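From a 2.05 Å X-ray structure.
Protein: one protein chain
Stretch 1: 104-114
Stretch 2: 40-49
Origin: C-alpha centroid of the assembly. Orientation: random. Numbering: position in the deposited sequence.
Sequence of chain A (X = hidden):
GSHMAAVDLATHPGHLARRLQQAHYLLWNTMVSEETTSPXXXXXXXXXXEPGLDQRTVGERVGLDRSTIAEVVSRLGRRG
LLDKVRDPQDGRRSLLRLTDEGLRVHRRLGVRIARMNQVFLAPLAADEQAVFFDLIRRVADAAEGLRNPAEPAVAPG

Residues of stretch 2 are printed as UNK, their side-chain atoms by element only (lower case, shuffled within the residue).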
# COMPACT_ATOMS: atom_id res chain seq x y z
N ARG A 104 12.89 -22.12 -13.67
CA ARG A 104 11.62 -22.60 -14.19
C ARG A 104 10.43 -21.81 -13.60
O ARG A 104 9.52 -21.38 -14.32
CB ARG A 104 11.49 -24.09 -13.88
CG ARG A 104 10.29 -24.80 -14.48
CD ARG A 104 10.42 -26.32 -14.30
NE ARG A 104 11.59 -26.86 -15.01
CZ ARG A 104 12.69 -27.35 -14.43
NH1 ARG A 104 12.80 -27.41 -13.10
NH2 ARG A 104 13.68 -27.80 -15.18
N VAL A 105 10.46 -21.61 -12.29
CA VAL A 105 9.42 -20.84 -11.62
C VAL A 105 9.42 -19.39 -12.14
O VAL A 105 8.36 -18.82 -12.41
CB VAL A 105 9.60 -20.88 -10.08
CG1 VAL A 105 8.75 -19.82 -9.38
CG2 VAL A 105 9.26 -22.28 -9.55
N HIS A 106 10.60 -18.81 -12.30
CA HIS A 106 10.67 -17.44 -12.81
C HIS A 106 10.04 -17.34 -14.20
O HIS A 106 9.29 -16.41 -14.49
CB HIS A 106 12.11 -16.92 -12.84
CG HIS A 106 12.27 -15.66 -13.62
ND1 HIS A 106 12.63 -15.65 -14.96
CD2 HIS A 106 12.11 -14.36 -13.27
CE1 HIS A 106 12.70 -14.40 -15.38
NE2 HIS A 106 12.38 -13.60 -14.38
N ARG A 107 10.35 -18.30 -15.06
CA ARG A 107 9.77 -18.33 -16.40
C ARG A 107 8.25 -18.48 -16.39
O ARG A 107 7.55 -17.75 -17.10
CB ARG A 107 10.39 -19.45 -17.25
CG ARG A 107 10.09 -19.32 -18.74
CD ARG A 107 10.45 -20.58 -19.51
NE ARG A 107 11.58 -21.29 -18.91
CZ ARG A 107 11.49 -22.47 -18.29
NH1 ARG A 107 12.58 -23.03 -17.78
NH2 ARG A 107 10.31 -23.08 -18.18
N ARG A 108 7.73 -19.43 -15.62
CA ARG A 108 6.28 -19.65 -15.57
C ARG A 108 5.56 -18.43 -15.00
O ARG A 108 4.52 -18.03 -15.52
CB ARG A 108 5.92 -20.91 -14.76
CG ARG A 108 6.55 -22.20 -15.29
CD ARG A 108 5.88 -23.45 -14.73
NE ARG A 108 5.81 -23.44 -13.27
CZ ARG A 108 6.57 -24.20 -12.47
NH1 ARG A 108 7.45 -25.04 -13.00
NH2 ARG A 108 6.43 -24.13 -11.16
N LEU A 109 6.10 -17.86 -13.93
CA LEU A 109 5.46 -16.69 -13.31
C LEU A 109 5.48 -15.49 -14.25
O LEU A 109 4.51 -14.75 -14.31
CB LEU A 109 6.11 -16.35 -11.97
CG LEU A 109 5.86 -17.42 -10.90
CD1 LEU A 109 6.51 -17.04 -9.59
CD2 LEU A 109 4.38 -17.70 -10.69
N GLY A 110 6.58 -15.30 -14.97
CA GLY A 110 6.69 -14.21 -15.94
C GLY A 110 5.54 -14.19 -16.94
O GLY A 110 4.95 -13.14 -17.23
N VAL A 111 5.23 -15.36 -17.48
CA VAL A 111 4.11 -15.48 -18.41
C VAL A 111 2.80 -15.08 -17.71
O VAL A 111 1.98 -14.38 -18.28
CB VAL A 111 4.02 -16.91 -18.96
CG1 VAL A 111 2.69 -17.14 -19.66
CG2 VAL A 111 5.19 -17.19 -19.91
N ARG A 112 2.62 -15.51 -16.47
CA ARG A 112 1.40 -15.21 -15.73
C ARG A 112 1.32 -13.72 -15.39
O ARG A 112 0.24 -13.12 -15.41
CB ARG A 112 1.30 -16.07 -14.47
CG ARG A 112 1.24 -17.57 -14.82
CD ARG A 112 1.16 -18.47 -13.60
NE ARG A 112 -0.08 -18.31 -12.85
CZ ARG A 112 -1.21 -18.96 -13.11
NH1 ARG A 112 -1.26 -19.83 -14.12
NH2 ARG A 112 -2.29 -18.75 -12.38
N ILE A 113 2.46 -13.12 -15.09
CA ILE A 113 2.50 -11.72 -14.72
C ILE A 113 2.09 -10.87 -15.91
O ILE A 113 1.33 -9.91 -15.77
CB ILE A 113 3.88 -11.31 -14.20
CG1 ILE A 113 4.11 -11.93 -12.81
CG2 ILE A 113 4.01 -9.77 -14.14
CD1 ILE A 113 5.57 -11.97 -12.41
N ALA A 114 2.58 -11.24 -17.09
CA ALA A 114 2.27 -10.50 -18.31
C ALA A 114 0.77 -10.55 -18.60
O ALA A 114 0.15 -9.54 -18.95
CB ALA A 114 3.07 -11.06 -19.49
N UNK A 40 9.41 -11.45 -3.89
CA UNK A 40 10.14 -12.68 -4.13
C UNK A 40 10.41 -12.85 -5.61
O UNK A 40 11.53 -13.22 -6.01
o UNK A 40 7.69 -15.65 -2.26
c UNK A 40 9.37 -13.88 -3.59
c UNK A 40 9.33 -13.92 -2.07
c UNK A 40 8.31 -14.90 -1.51
n UNK A 40 8.14 -14.90 -0.19
N UNK A 41 9.41 -12.58 -6.44
CA UNK A 41 9.60 -12.68 -7.88
C UNK A 41 10.66 -11.68 -8.37
O UNK A 41 11.46 -12.00 -9.25
o UNK A 41 9.29 -12.39 -14.22
c UNK A 41 8.52 -12.49 -10.12
c UNK A 41 8.82 -13.66 -12.22
c UNK A 41 8.73 -11.29 -10.80
c UNK A 41 9.00 -11.27 -12.16
c UNK A 41 8.58 -13.67 -10.85
c UNK A 41 8.28 -12.49 -8.64
c UNK A 41 9.03 -12.45 -12.86
N UNK A 42 10.64 -10.47 -7.82
CA UNK A 42 11.63 -9.46 -8.21
C UNK A 42 13.05 -9.95 -7.95
O UNK A 42 13.98 -9.67 -8.74
c UNK A 42 11.36 -8.12 -7.49
N UNK A 43 13.24 -10.69 -6.86
CA UNK A 43 14.55 -11.27 -6.56
C UNK A 43 14.94 -12.34 -7.58
O UNK A 43 16.07 -12.34 -8.09
c UNK A 43 14.59 -11.82 -5.11
c UNK A 43 14.47 -10.67 -4.12
c UNK A 43 15.88 -12.60 -4.86
N UNK A 44 14.03 -13.25 -7.89
CA UNK A 44 14.31 -14.24 -8.94
C UNK A 44 14.65 -13.52 -10.24
O UNK A 44 15.58 -13.88 -10.96
c UNK A 44 13.58 -17.04 -7.61
c UNK A 44 12.57 -15.97 -8.00
c UNK A 44 11.22 -16.59 -8.39
c UNK A 44 13.10 -15.15 -9.17
N UNK A 45 13.86 -12.50 -10.55
CA UNK A 45 14.07 -11.74 -11.77
C UNK A 45 15.43 -11.07 -11.84
O UNK A 45 16.11 -11.13 -12.88
o UNK A 45 13.34 -8.80 -13.34
n UNK A 45 12.80 -10.74 -14.35
c UNK A 45 12.95 -10.70 -11.94
c UNK A 45 13.04 -9.99 -13.27
N UNK A 46 15.84 -10.43 -10.75
CA UNK A 46 17.16 -9.81 -10.68
C UNK A 46 18.28 -10.84 -10.88
O UNK A 46 19.32 -10.55 -11.49
c UNK A 46 17.33 -9.09 -9.34
N UNK A 47 18.07 -12.05 -10.38
CA UNK A 47 19.12 -13.07 -10.43
C UNK A 47 19.20 -13.80 -11.77
O UNK A 47 20.22 -14.41 -12.10
c UNK A 47 18.90 -14.52 -6.81
c UNK A 47 20.74 -13.09 -7.78
c UNK A 47 18.96 -14.06 -9.27
c UNK A 47 19.26 -13.50 -7.88
N UNK A 48 18.11 -13.77 -12.54
CA UNK A 48 18.16 -14.23 -13.93
C UNK A 48 19.04 -13.29 -14.76
O UNK A 48 19.87 -13.72 -15.57
c UNK A 48 15.90 -15.35 -13.88
c UNK A 48 16.75 -14.28 -14.56
c UNK A 48 16.85 -14.56 -16.04
N UNK A 49 18.87 -11.99 -14.53
CA UNK A 49 19.67 -11.00 -15.24
C UNK A 49 21.13 -11.00 -14.81
O UNK A 49 22.02 -10.77 -15.62
c UNK A 49 19.04 -9.60 -15.09

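Position 40 carries five side-chain atoms: a run of three carbons, the third bonded to one oxygen and one nitrogen. That is a carboxamide on a two-methylene stem, so the residue is Gln40. Its side chain does not reach stretch 1 and takes no part in the contact.

Position 41 has one carbon leading to a six-carbon ring that bears a single oxygen. The ring lies between the side chain of Ile113 and that of His106, and its oxygen is 3.6 Å from Gly110 CA. A hydroxylated six-membered ring identifies Tyr41. Its CA-to-CB bond points sideways, and chi1 of 175° (t) describes the placement of the ring, whose end comes nearer to the other helix. Ile113 CD1 sits 3.4 Å from the centroid of the Tyr41 ring and 7° off the normal, a CH-pi contact over the face, while Leu109 CB lies 3.8 Å from Tyr41 CD1.

Position 42 shows a single carbon, pointing away from stretch 1: Ala42. Position 43 has three carbons, the first carrying the other two, which is the beta-branched pattern of Val43; its side chain does not reach stretch 1.

At position 44 there are four carbons, forked at the second, with the CA-to-CB bond directed toward stretch 1. The fork at the gamma carbon gives Leu44. Leu44 CD1 meets Val105 CG1 at 4.2 Å, and Leu44 CB lies at the same distance from His106 CB. The helices draw close here: the CA atoms of Leu44 and His106 are 6.2 Å apart.

Position 45 has two carbons, the second carrying one oxygen and one nitrogen, and the end of this group approaches the His106 ring near its plane. The short carboxamide is Asn45. Asn45 ND2 donates to His106 NE2 at 2.9 Å with an N-H...acceptor angle of 166°; the amide ND2 is the donor, so NE2 accepts, and the angle shows that the bond is nearly straight.

Position 46 is again one carbon pointing away, Ala46. Position 47 has four carbons forked at the second, hence Leu47, but its side chain does not reach stretch 1. Position 48 has three carbons branched at the first and points toward stretch 1, so it is Val48; Val48 CG2 stands 3.6 Å from the centroid of the His106 ring, 15° off the normal, a second CH-pi contact. Position 49, with a lone carbon that does not reach stretch 1, is Ala49.

The contact works by reciprocal packing of two helices crossing at -116°, their axes 9.8 Å apart at closest approach. Tyr41 fits among His106, Leu109, Gly110 and Ile113, and His106 fits among Tyr41, Leu44, Asn45 and Val48. Tyr41 OH rests close to Gly110 CA, where there is no side chain; an ideal CB would lie 3.4 Å from Tyr41 OH, in touch with it. The rings of His106 and Tyr41 are nearly parallel, with planes at 8°, but centroids 5.1 Å apart leave them barely overlapping. The hydrogen bond from Asn45 ND2 to His106 NE2 anchors His106 within an interface that buries 384 Å² in total.

Stretch 2 40-49: QYAVLNALVA
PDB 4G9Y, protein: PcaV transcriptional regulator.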